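Local coordinates for lipid II:glycine glycyltransferase (Staphylococcus aureus, PDB 6SNR), which probably attaches the first glycine of the pentaglycine interpeptide bridge to membrane-bound lipid II, using glycyl-tRNA(Gly) as donor, during peptidoglycan synthesis, at residues K134-S138 and G356-D360; L159-F163 and Y338-K342; S162-N167 and K375-T379; Y212-I216 and Y318-A322; L249-I253 and A277-I281. All coordinates share one frame; numbering follows the deposited sequence.

How the contacts relate
From the N terminus, the chain leaves its first mixed sheet through strand 129-130 and enters contact 1, whose turn meets the loop after strand 351-356. Contact 2 joins helix 156-162 to helix 332-347, wholly within the span of contact 1. Contact 3 shares Ser162 and Phe163 with it but closes later, at 375-379, so it crosses contact 1. Contact 4 sets helix 210-220 on strand 315-323, within the spans of contacts 1, 2 and 3, and contact 5 lies innermost, pairing two long helices of a projecting hairpin. Contact 2 touches contact 3 through Met341 and Trp377, and contact 4 through Met340 and Tyr318; contact 5 stays about 22 Å or more, nearest atoms, from the others.

Contact 1 (K134-S138 and G356-D360); sequences KEGLS and GTDND
The type I beta turn from Glu135 to Ser138 packs against the loop that leaves strand 351-356, and the carboxylate of Asp358 carries the polar part of the join. Asp358 OD1 accepts from Leu137 N at 2.9 Å, with an N-H...O angle of 160°, and is met nearly along its own C-O axis. The carbonyl of Thr357 approaches the turn too: Gly136 CA lies 3.3 Å from Thr357 O, a CA-H...O contact possible because the glycine has no side chain between the two backbones.

The apolar part belongs to Leu137. Its CG is anti to the carbonyl carbon (chi1 -68°), and from there CD1 lies over Thr357 CA at 3.8 Å while CD2 approaches Gly356 CA at 4.2 Å. The exposed Glu135 chain bends at chi2 and brings OE2 to 3.3 Å from Asp358 OD2. No hydrogen bond joins these two acceptors, and two carboxylates this close would be expected to repel unless solvent screens them.

Around them, Gly136 shares a backbone hydrogen bond with Arg145, Thr357 does so with Met146 of strand 146-151, and Leu137 also touches Leu370 on helix 368-374.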
# COMPACT_ATOMS: atom_id res chain seq x y z
N LYS A 134 12.37 -10.28 -16.97
CA LYS A 134 11.11 -10.89 -17.41
C LYS A 134 9.88 -9.99 -17.09
O LYS A 134 10.05 -8.83 -16.68
CB LYS A 134 11.00 -12.32 -16.87
CG LYS A 134 12.22 -13.18 -17.11
CD LYS A 134 11.91 -14.66 -16.94
CE LYS A 134 13.05 -15.56 -17.40
NZ LYS A 134 13.62 -15.19 -18.72
N GLU A 135 8.66 -10.47 -17.32
CA GLU A 135 7.47 -9.66 -17.01
C GLU A 135 7.47 -9.21 -15.55
O GLU A 135 8.01 -9.92 -14.68
CB GLU A 135 6.15 -10.37 -17.29
CG GLU A 135 5.67 -10.27 -18.75
CD GLU A 135 4.97 -8.92 -18.99
OE1 GLU A 135 5.64 -7.91 -19.21
OE2 GLU A 135 3.76 -8.83 -18.86
N GLY A 136 6.80 -8.09 -15.28
CA GLY A 136 6.80 -7.55 -13.89
C GLY A 136 6.29 -8.59 -12.87
O GLY A 136 6.82 -8.69 -11.74
N LEU A 137 5.28 -9.38 -13.24
CA LEU A 137 4.75 -10.42 -12.34
C LEU A 137 5.08 -11.86 -12.74
O LEU A 137 4.33 -12.79 -12.38
CB LEU A 137 3.26 -10.23 -12.13
CG LEU A 137 2.80 -9.00 -11.37
CD1 LEU A 137 1.32 -8.71 -11.53
CD2 LEU A 137 3.19 -9.20 -9.90
N SER A 138 6.21 -12.08 -13.39
CA SER A 138 6.70 -13.38 -13.72
C SER A 138 6.74 -14.27 -12.49
O SER A 138 7.20 -13.85 -11.43
CB SER A 138 8.10 -13.32 -14.33
OG SER A 138 8.61 -14.63 -14.59
N GLY A 356 2.58 -4.76 -7.22
CA GLY A 356 3.01 -5.30 -8.49
C GLY A 356 2.13 -5.08 -9.70
O GLY A 356 0.91 -4.96 -9.58
N THR A 357 2.78 -5.15 -10.84
CA THR A 357 2.11 -5.08 -12.14
C THR A 357 3.01 -5.67 -13.19
O THR A 357 4.21 -5.64 -13.08
CB THR A 357 1.75 -3.60 -12.47
OG1 THR A 357 0.86 -3.56 -13.62
CG2 THR A 357 2.95 -2.76 -12.75
N ASP A 358 2.40 -6.13 -14.31
CA ASP A 358 3.05 -6.16 -15.59
C ASP A 358 3.04 -4.79 -16.25
O ASP A 358 2.22 -3.93 -15.94
CB ASP A 358 2.30 -7.15 -16.54
CG ASP A 358 2.47 -8.61 -16.16
OD1 ASP A 358 3.52 -9.03 -15.57
OD2 ASP A 358 1.55 -9.41 -16.52
N ASN A 359 4.00 -4.58 -17.15
CA ASN A 359 4.05 -3.33 -17.92
C ASN A 359 3.07 -3.39 -19.10
O ASN A 359 3.38 -4.03 -20.07
CB ASN A 359 5.45 -3.10 -18.46
CG ASN A 359 5.61 -1.73 -19.15
OD1 ASN A 359 4.66 -0.97 -19.24
ND2 ASN A 359 6.82 -1.42 -19.62
N ASP A 360 1.93 -2.72 -18.96
CA ASP A 360 0.92 -2.54 -20.02
C ASP A 360 0.51 -3.86 -20.64
O ASP A 360 0.67 -4.08 -21.86
CB ASP A 360 1.47 -1.62 -21.08
CG ASP A 360 0.39 -1.18 -22.10
OD1 ASP A 360 -0.76 -1.00 -21.71
OD2 ASP A 360 0.75 -1.08 -23.29

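Contact 2 (L159-F163 and Y338-K342); sequences LLNSF and YTMMK
Met341 reaches from helix 332-347 to Leu159 of helix 156-162 and to Phe163 just after it. Its CB starts the contact, 3.9 Å from Leu159 CD2. The first torsion (chi1 -71°) sets CG beside the backbone N, and beyond CG the chain runs extended. This carries SD to 3.6 Å from Phe163 CZ, and the terminal CE ends 4.1 Å from Phe163 CE1. The sulfur sits at the rim of the ring: it is 4.8 Å from the Phe163 centroid and 74° off the normal, which identifies an edge contact and not a sulfur lying over the face. Phe163 and Met341 extend from opposite directions, so their ends meet in the space between the segments.

Tyr338, one turn earlier on the same helix, lies beside this pair. Its CD1 comes 3.9 Å from Phe163 CE2, near the plane of the phenylalanine ring, and the two side chains cross at about a right angle. Leu159 and Tyr338 instead slide past each other in opposite directions, with Leu159 CD2 3.9 Å from Tyr338 CE1. At the far end Tyr338 OH passes Leu160 CB at 4.0 Å and hydrogen-bonds to the main-chain oxygen of Asp156, so the buried phenol is satisfied from outside the two segments.

No hydrogen bond crosses between the segments; apolar packing and the Met-aromatic contact account for the interface. Met341 also touches Thr150 of strand 146-151 and Tyr352 and Phe354 of strand 351-356, and Leu159 touches Thr150, so both helices pack on the mixed sheet, consistent with the acetyltransferase-like fold of the family.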
# COMPACT_ATOMS: atom_id res chain seq x y z
N LEU A 159 -1.55 16.70 -5.45
CA LEU A 159 -1.71 15.23 -5.38
C LEU A 159 -2.91 14.80 -6.23
O LEU A 159 -2.79 13.94 -7.12
CB LEU A 159 -1.86 14.79 -3.94
CG LEU A 159 -2.07 13.29 -3.69
CD1 LEU A 159 -0.93 12.45 -4.29
CD2 LEU A 159 -2.23 13.04 -2.19
N LEU A 160 -4.05 15.44 -5.95
CA LEU A 160 -5.26 15.20 -6.75
C LEU A 160 -5.02 15.45 -8.25
O LEU A 160 -5.42 14.68 -9.08
CB LEU A 160 -6.43 16.04 -6.18
CG LEU A 160 -7.78 15.84 -6.87
CD1 LEU A 160 -8.27 14.41 -6.83
CD2 LEU A 160 -8.77 16.76 -6.21
N ASN A 161 -4.36 16.57 -8.58
CA ASN A 161 -4.02 16.91 -9.97
C ASN A 161 -3.20 15.84 -10.72
O ASN A 161 -3.31 15.69 -11.97
CB ASN A 161 -3.28 18.27 -10.02
CG ASN A 161 -4.15 19.47 -9.64
OD1 ASN A 161 -5.39 19.41 -9.68
ND2 ASN A 161 -3.50 20.56 -9.22
N SER A 162 -2.41 15.04 -9.96
CA SER A 162 -1.59 13.99 -10.55
C SER A 162 -2.36 12.78 -11.03
O SER A 162 -1.89 12.04 -11.86
CB SER A 162 -0.48 13.56 -9.53
OG SER A 162 -0.99 12.73 -8.49
N PHE A 163 -3.60 12.57 -10.54
CA PHE A 163 -4.39 11.45 -11.00
C PHE A 163 -4.91 11.62 -12.45
O PHE A 163 -4.97 12.77 -12.97
CB PHE A 163 -5.58 11.18 -10.06
CG PHE A 163 -5.22 11.05 -8.59
CD1 PHE A 163 -3.93 10.72 -8.13
CD2 PHE A 163 -6.19 11.30 -7.64
CE1 PHE A 163 -3.69 10.59 -6.76
CE2 PHE A 163 -5.97 11.24 -6.32
CZ PHE A 163 -4.69 10.84 -5.85
N TYR A 338 -7.38 8.28 -1.50
CA TYR A 338 -6.88 9.63 -1.36
C TYR A 338 -6.58 9.96 0.11
O TYR A 338 -5.58 10.61 0.41
CB TYR A 338 -7.93 10.60 -1.98
CG TYR A 338 -7.54 12.07 -1.97
CD1 TYR A 338 -6.40 12.52 -2.61
CD2 TYR A 338 -8.38 13.04 -1.41
CE1 TYR A 338 -6.05 13.87 -2.68
CE2 TYR A 338 -8.04 14.40 -1.47
CZ TYR A 338 -6.88 14.79 -2.10
OH TYR A 338 -6.51 16.13 -2.18
N THR A 339 -7.46 9.54 1.02
CA THR A 339 -7.27 9.73 2.47
C THR A 339 -5.95 9.06 2.94
O THR A 339 -5.19 9.67 3.71
CB THR A 339 -8.46 9.22 3.27
OG1 THR A 339 -9.65 9.93 2.85
CG2 THR A 339 -8.24 9.49 4.70
N MET A 340 -5.70 7.85 2.43
CA MET A 340 -4.52 7.07 2.86
C MET A 340 -3.25 7.71 2.35
O MET A 340 -2.23 7.75 3.07
CB MET A 340 -4.62 5.59 2.45
CG MET A 340 -5.65 4.82 3.28
SD MET A 340 -5.65 3.05 2.99
CE MET A 340 -5.99 3.00 1.26
N MET A 341 -3.29 8.26 1.14
CA MET A 341 -2.14 8.95 0.60
C MET A 341 -1.82 10.16 1.45
O MET A 341 -0.66 10.41 1.78
CB MET A 341 -2.35 9.35 -0.83
CG MET A 341 -2.35 8.20 -1.82
SD MET A 341 -2.78 8.86 -3.46
CE MET A 341 -2.80 7.36 -4.44
N LYS A 342 -2.85 10.93 1.82
CA LYS A 342 -2.63 12.10 2.66
C LYS A 342 -2.08 11.71 4.05
O LYS A 342 -1.15 12.37 4.51
CB LYS A 342 -3.91 12.96 2.77
CG LYS A 342 -4.25 13.65 1.45
CD LYS A 342 -5.49 14.54 1.63
CE LYS A 342 -6.63 13.81 2.34
NZ LYS A 342 -7.89 14.62 2.46

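Contact 3 (S162-N167 and K375-T379); sequences SFERRN and KVWGT
Val376 O is gripped from the other segment by two donors, Glu164 N and Asn167 ND2. The backbone bond from Glu164 N to Val376 O is 3.1 Å long and nearly straight, although the donor stands above the carbonyl plane and is not on a lone pair. The second bond, from Asn167 ND2 to Val376 O at 3.2 Å, is weak, its N-H...O angle only 134°.

The same ND2 serves a second surface. The Asn167 amide, swung away from the main-chain N (chi1 -167°), is carried over the indole of Trp377, where Asn167 ND2 lies 3.2 Å above the ring plane and over its centre. The amide stands almost upright on the indole instead of lying flat against it. Trp377 in turn presents an edge to the face of Phe163. CE3 of the indole is over the centre of the phenylalanine ring, and the centroids of the Phe163 ring and the Trp377 six-membered ring are 4.9 Å apart with the planes at 68°, a T-shaped pair.

Next to the rings the backbones close up, with Ser162 O only 3.3 Å from Gly378 CA. Glu164 occupies the N-cap of helix 165-177, and its carboxylate turns back to the first turn; Arg166 N to Glu164 OE2 is a weak bond, and the details of this carboxylate are doubtful.

In the wider fold, Trp377 also touches Gln337 and Met341 of helix 332-347, its main-chain oxygen receives a hydrogen bond from Thr150 OG1 on strand 146-151, and Val171 of helix 165-177 packs against both Phe163 and Trp377.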
# COMPACT_ATOMS: atom_id res chain seq x y z
N SER A 162 -2.41 15.04 -9.96
CA SER A 162 -1.59 13.99 -10.55
C SER A 162 -2.36 12.78 -11.03
O SER A 162 -1.89 12.04 -11.86
CB SER A 162 -0.48 13.56 -9.53
OG SER A 162 -0.99 12.73 -8.49
N PHE A 163 -3.60 12.57 -10.54
CA PHE A 163 -4.39 11.45 -11.00
C PHE A 163 -4.91 11.62 -12.45
O PHE A 163 -4.97 12.77 -12.97
CB PHE A 163 -5.58 11.18 -10.06
CG PHE A 163 -5.22 11.05 -8.59
CD1 PHE A 163 -3.93 10.72 -8.13
CD2 PHE A 163 -6.19 11.30 -7.64
CE1 PHE A 163 -3.69 10.59 -6.76
CE2 PHE A 163 -5.97 11.24 -6.32
CZ PHE A 163 -4.69 10.84 -5.85
N GLU A 164 -5.33 10.53 -13.06
CA GLU A 164 -5.84 10.61 -14.41
C GLU A 164 -7.20 11.33 -14.32
O GLU A 164 -7.87 11.33 -13.30
CB GLU A 164 -5.79 9.27 -15.15
CG GLU A 164 -6.93 8.32 -15.14
CD GLU A 164 -8.25 8.82 -15.67
OE1 GLU A 164 -9.09 8.75 -14.81
OE2 GLU A 164 -8.51 9.27 -16.88
N ARG A 165 -7.57 12.01 -15.41
CA ARG A 165 -8.66 12.97 -15.37
C ARG A 165 -10.01 12.46 -14.89
O ARG A 165 -10.60 13.07 -14.01
CB ARG A 165 -8.78 13.61 -16.76
CG ARG A 165 -9.74 14.78 -16.83
CD ARG A 165 -9.62 15.44 -18.19
NE ARG A 165 -10.40 16.69 -18.22
CZ ARG A 165 -10.86 17.24 -19.34
NH1 ARG A 165 -10.65 16.68 -20.52
NH2 ARG A 165 -11.58 18.38 -19.23
N ARG A 166 -10.48 11.33 -15.43
CA ARG A 166 -11.73 10.69 -14.99
C ARG A 166 -11.64 10.33 -13.50
O ARG A 166 -12.57 10.58 -12.72
CB ARG A 166 -12.09 9.47 -15.83
CG ARG A 166 -12.46 9.73 -17.30
CD ARG A 166 -13.28 8.55 -17.83
NE ARG A 166 -13.87 8.78 -19.16
CZ ARG A 166 -15.00 8.23 -19.61
NH1 ARG A 166 -15.72 7.40 -18.86
NH2 ARG A 166 -15.42 8.52 -20.83
N ASN A 167 -10.50 9.81 -13.08
CA ASN A 167 -10.37 9.46 -11.66
C ASN A 167 -10.39 10.67 -10.73
O ASN A 167 -10.91 10.60 -9.61
CB ASN A 167 -9.05 8.66 -11.44
CG ASN A 167 -9.00 8.00 -10.10
OD1 ASN A 167 -9.98 7.43 -9.66
ND2 ASN A 167 -7.83 8.07 -9.45
N LYS A 375 -2.90 2.34 -12.69
CA LYS A 375 -2.39 3.37 -13.59
C LYS A 375 -3.09 4.75 -13.43
O LYS A 375 -2.54 5.73 -13.85
CB LYS A 375 -2.45 2.90 -15.05
CG LYS A 375 -3.85 2.82 -15.68
CD LYS A 375 -3.72 2.31 -17.10
CE LYS A 375 -4.91 2.73 -17.96
NZ LYS A 375 -4.68 2.37 -19.39
N VAL A 376 -4.28 4.79 -12.84
CA VAL A 376 -5.04 6.05 -12.77
C VAL A 376 -4.77 6.89 -11.55
O VAL A 376 -5.34 7.95 -11.38
CB VAL A 376 -6.57 5.81 -12.95
CG1 VAL A 376 -6.87 5.13 -14.27
CG2 VAL A 376 -7.18 5.04 -11.80
N TRP A 377 -3.88 6.40 -10.65
CA TRP A 377 -3.64 7.02 -9.39
C TRP A 377 -2.35 7.88 -9.29
O TRP A 377 -1.74 8.02 -8.21
CB TRP A 377 -3.64 5.91 -8.30
CG TRP A 377 -5.04 5.47 -8.05
CD1 TRP A 377 -5.64 4.36 -8.50
CD2 TRP A 377 -6.02 6.17 -7.26
NE1 TRP A 377 -6.96 4.32 -8.05
CE2 TRP A 377 -7.20 5.41 -7.28
CE3 TRP A 377 -6.01 7.39 -6.56
CZ2 TRP A 377 -8.40 5.84 -6.63
CZ3 TRP A 377 -7.19 7.79 -5.88
CH2 TRP A 377 -8.37 7.01 -5.97
N GLY A 378 -1.97 8.53 -10.39
CA GLY A 378 -0.78 9.33 -10.40
C GLY A 378 0.53 8.54 -10.21
O GLY A 378 1.53 9.08 -9.72
N THR A 379 0.48 7.32 -10.70
CA THR A 379 1.57 6.37 -10.53
C THR A 379 2.56 6.41 -11.65
O THR A 379 2.19 6.66 -12.82
CB THR A 379 1.03 4.95 -10.47
OG1 THR A 379 0.10 4.72 -11.55
CG2 THR A 379 0.32 4.68 -9.13

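Contact 4 (Y212-I216 and Y318-A322); sequences YFENI and YLYGA
Helix 212-216 runs roughly antiparallel to strand 318-322, 148° between the directions and the short axes 11.8 Å apart at their closest, where Phe213 and Tyr320 meet and large side chains span the space. Tyr320 does most of this: with CG anti to the carbonyl carbon (chi1 -69°), its ring reaches from the strand to three helix residues.

Phe213 directs its edge at the face of that ring. Phe213 CE1 stands 3.8 Å above the Tyr320 plane, over its centre, and with the planes at 80° and the centroids of the two rings 5.3 Å apart this is a T-shaped pair. The phenol tip is fixed separately: Tyr212 OH and Tyr320 OH are 2.6 Å apart in a hydrogen bond in which either could donate. Tyr320 OH is near the plane of the Tyr212 ring, at its edge. Ile216 completes the helix side, its CD1 4.1 Å from Tyr320 CE2 and 4.4 Å from Leu319 CD1.

Phe192 of helix 189-202 touches Tyr320 and meets Phe213 edge-to-face, while Leu308 touches both Phe213 and Ile216. Helix 210-220 thus packs on a face of the seven-stranded mixed sheet, through strands 302-312 and 315-323.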
# COMPACT_ATOMS: atom_id res chain seq x y z
N TYR A 212 -4.43 -14.37 9.49
CA TYR A 212 -3.40 -14.00 8.52
C TYR A 212 -3.13 -12.48 8.57
O TYR A 212 -1.99 -12.02 8.58
CB TYR A 212 -3.79 -14.45 7.11
CG TYR A 212 -2.82 -13.94 6.05
CD1 TYR A 212 -3.02 -12.69 5.44
CD2 TYR A 212 -1.72 -14.68 5.67
CE1 TYR A 212 -2.13 -12.21 4.49
CE2 TYR A 212 -0.83 -14.21 4.73
CZ TYR A 212 -1.04 -12.98 4.14
OH TYR A 212 -0.15 -12.54 3.19
N PHE A 213 -4.20 -11.69 8.65
CA PHE A 213 -4.05 -10.25 8.75
C PHE A 213 -3.60 -9.80 10.15
O PHE A 213 -2.84 -8.85 10.30
CB PHE A 213 -5.35 -9.56 8.27
CG PHE A 213 -5.68 -9.88 6.85
CD1 PHE A 213 -4.86 -9.43 5.83
CD2 PHE A 213 -6.79 -10.63 6.52
CE1 PHE A 213 -5.12 -9.75 4.52
CE2 PHE A 213 -7.07 -10.94 5.20
CZ PHE A 213 -6.23 -10.50 4.19
N GLU A 214 -4.06 -10.48 11.19
CA GLU A 214 -3.64 -10.19 12.53
C GLU A 214 -2.10 -10.38 12.69
O GLU A 214 -1.47 -9.60 13.34
CB GLU A 214 -4.42 -11.06 13.52
CG GLU A 214 -5.80 -10.48 13.83
CD GLU A 214 -6.67 -11.41 14.65
OE1 GLU A 214 -6.42 -12.64 14.67
OE2 GLU A 214 -7.65 -10.91 15.23
N ASN A 215 -1.57 -11.39 12.03
CA ASN A 215 -0.13 -11.71 12.10
C ASN A 215 0.71 -10.56 11.56
O ASN A 215 1.66 -10.11 12.18
CB ASN A 215 0.12 -12.94 11.27
CG ASN A 215 1.57 -13.38 11.28
OD1 ASN A 215 2.12 -13.64 12.34
ND2 ASN A 215 2.17 -13.49 10.10
N ILE A 216 0.29 -10.03 10.44
CA ILE A 216 0.98 -8.84 9.90
C ILE A 216 0.75 -7.58 10.76
O ILE A 216 1.67 -6.83 11.17
CB ILE A 216 0.62 -8.64 8.40
CG1 ILE A 216 -0.88 -8.54 8.15
CG2 ILE A 216 1.10 -9.81 7.55
CD1 ILE A 216 -1.25 -8.56 6.68
N TYR A 318 0.43 0.36 -0.01
CA TYR A 318 -0.94 -0.14 -0.00
C TYR A 318 -0.87 -1.65 -0.18
O TYR A 318 -0.64 -2.14 -1.27
CB TYR A 318 -1.71 0.54 -1.17
CG TYR A 318 -3.03 -0.13 -1.52
CD1 TYR A 318 -4.07 -0.13 -0.63
CD2 TYR A 318 -3.20 -0.78 -2.70
CE1 TYR A 318 -5.30 -0.72 -0.92
CE2 TYR A 318 -4.42 -1.37 -3.02
CZ TYR A 318 -5.46 -1.32 -2.13
OH TYR A 318 -6.70 -1.92 -2.40
N LEU A 319 -1.01 -2.38 0.91
CA LEU A 319 -0.72 -3.81 0.95
C LEU A 319 -1.91 -4.67 0.53
O LEU A 319 -1.76 -5.57 -0.27
CB LEU A 319 -0.25 -4.21 2.35
CG LEU A 319 1.04 -5.01 2.62
CD1 LEU A 319 0.84 -6.17 3.57
CD2 LEU A 319 1.80 -5.45 1.38
N TYR A 320 -3.10 -4.37 1.06
CA TYR A 320 -4.31 -5.11 0.80
C TYR A 320 -5.49 -4.15 0.89
O TYR A 320 -5.50 -3.28 1.75
CB TYR A 320 -4.54 -6.23 1.84
CG TYR A 320 -3.57 -7.39 1.76
CD1 TYR A 320 -3.73 -8.37 0.82
CD2 TYR A 320 -2.53 -7.52 2.69
CE1 TYR A 320 -2.84 -9.45 0.74
CE2 TYR A 320 -1.63 -8.58 2.62
CZ TYR A 320 -1.81 -9.55 1.66
OH TYR A 320 -0.94 -10.60 1.57
N GLY A 321 -6.48 -4.35 0.03
CA GLY A 321 -7.75 -3.60 0.09
C GLY A 321 -8.95 -4.47 -0.21
O GLY A 321 -8.81 -5.51 -0.88
N ALA A 322 -10.12 -4.09 0.29
CA ALA A 322 -11.34 -4.91 0.13
C ALA A 322 -12.53 -3.99 0.11
O ALA A 322 -12.48 -2.90 0.68
CB ALA A 322 -11.48 -5.94 1.24

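Contact 5 (L249-I253 and A277-I281); sequences LHAEI and AQNKI
Ile253 and Ile281 reach toward each other, tip to tip, in an antiparallel helical hairpin consistent with the coiled-coil arm known from FemA, likened to that of seryl-tRNA synthetase. The short axes run 161° apart in direction and 9.7 Å apart at their closest, which is the evidence for close antiparallel packing. Both isoleucines set CG1 beside the backbone N (chi1 -72° in Ile253) and extend CD1 beyond it, which brings Ile253 CD1 and Ile281 CD1 to 3.6 Å.

Leu249 takes a different attitude to the same isoleucine. It slides past Ile281 in the opposite direction, flank against flank, with Leu249 CB 3.6 Å from Ile281 CG1. Toward Lys280 it turns across at about a right angle, laying CD1 on the CB of the lysine. Ala277, with only a methyl to offer, fits where larger groups converge: Ile253 CG1 is 3.7 Å from Ala277 CB, and Leu249 CD2 lies slightly farther off.

At one border His250 crosses Ile281 at about a right angle and holds its ring face to the methyl. Ile281 CD1 is 3.8 Å from the centroid of the His250 ring and 11° off the normal, a CH-pi contact. At another border the charged groups of Glu252 and Lys280 do not touch, but a water joins them, donating to Glu252 OE1 at 3.0 Å and accepting from Lys280 NZ at 3.0 Å.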
# COMPACT_ATOMS: atom_id res chain seq x y z
N LEU A 249 -31.05 26.17 3.11
CA LEU A 249 -31.92 26.43 1.95
C LEU A 249 -33.09 27.35 2.35
O LEU A 249 -33.47 28.24 1.59
CB LEU A 249 -32.44 25.11 1.37
CG LEU A 249 -31.38 24.35 0.57
CD1 LEU A 249 -31.76 22.88 0.47
CD2 LEU A 249 -31.24 24.96 -0.82
N HIS A 250 -33.64 27.16 3.53
CA HIS A 250 -34.69 28.04 4.01
C HIS A 250 -34.15 29.45 4.20
O HIS A 250 -34.82 30.42 3.89
CB HIS A 250 -35.32 27.50 5.29
CG HIS A 250 -36.33 26.43 5.04
ND1 HIS A 250 -37.53 26.67 4.43
CD2 HIS A 250 -36.32 25.10 5.34
CE1 HIS A 250 -38.22 25.55 4.36
NE2 HIS A 250 -37.50 24.57 4.88
N ALA A 251 -32.90 29.56 4.64
CA ALA A 251 -32.29 30.90 4.79
C ALA A 251 -32.01 31.59 3.45
O ALA A 251 -32.16 32.81 3.36
CB ALA A 251 -31.02 30.83 5.64
N GLU A 252 -31.61 30.82 2.42
CA GLU A 252 -31.50 31.35 1.06
C GLU A 252 -32.85 31.90 0.61
O GLU A 252 -32.92 32.97 0.01
CB GLU A 252 -31.05 30.28 0.06
CG GLU A 252 -29.59 29.84 0.14
CD GLU A 252 -29.33 28.63 -0.76
OE1 GLU A 252 -29.99 28.51 -1.82
OE2 GLU A 252 -28.47 27.78 -0.40
N ILE A 253 -33.92 31.13 0.84
CA ILE A 253 -35.23 31.53 0.40
C ILE A 253 -35.63 32.83 1.10
O ILE A 253 -36.15 33.74 0.45
CB ILE A 253 -36.28 30.44 0.61
CG1 ILE A 253 -36.04 29.32 -0.39
CG2 ILE A 253 -37.69 30.98 0.37
CD1 ILE A 253 -36.81 28.03 -0.16
N ALA A 277 -34.55 26.44 -4.89
CA ALA A 277 -34.31 26.04 -3.53
C ALA A 277 -35.46 25.17 -2.94
O ALA A 277 -35.23 24.23 -2.22
CB ALA A 277 -34.05 27.26 -2.66
N GLN A 278 -36.69 25.50 -3.29
CA GLN A 278 -37.84 24.68 -2.89
C GLN A 278 -37.69 23.23 -3.40
O GLN A 278 -38.00 22.27 -2.70
CB GLN A 278 -39.15 25.24 -3.45
CG GLN A 278 -39.61 26.55 -2.80
CD GLN A 278 -40.79 27.26 -3.50
OE1 GLN A 278 -41.29 26.87 -4.60
NE2 GLN A 278 -41.25 28.31 -2.85
N ASN A 279 -37.32 23.12 -4.67
CA ASN A 279 -37.06 21.79 -5.28
C ASN A 279 -35.98 21.02 -4.52
O ASN A 279 -36.15 19.83 -4.23
CB ASN A 279 -36.72 21.92 -6.76
CG ASN A 279 -37.91 22.39 -7.61
OD1 ASN A 279 -39.08 22.27 -7.21
ND2 ASN A 279 -37.61 22.94 -8.79
N LYS A 280 -34.89 21.70 -4.18
CA LYS A 280 -33.85 21.09 -3.40
C LYS A 280 -34.31 20.67 -2.02
O LYS A 280 -33.95 19.60 -1.53
CB LYS A 280 -32.59 21.95 -3.32
CG LYS A 280 -31.92 22.23 -4.65
CD LYS A 280 -30.65 23.06 -4.41
CE LYS A 280 -30.11 23.70 -5.67
NZ LYS A 280 -28.88 24.48 -5.34
N ILE A 281 -35.16 21.47 -1.38
CA ILE A 281 -35.69 21.13 -0.09
C ILE A 281 -36.52 19.81 -0.16
O ILE A 281 -36.38 18.91 0.68
CB ILE A 281 -36.57 22.30 0.43
CG1 ILE A 281 -35.62 23.40 0.94
CG2 ILE A 281 -37.45 21.82 1.56
CD1 ILE A 281 -36.28 24.74 1.28
O HOH W 1 -30.65 26.57 -4.03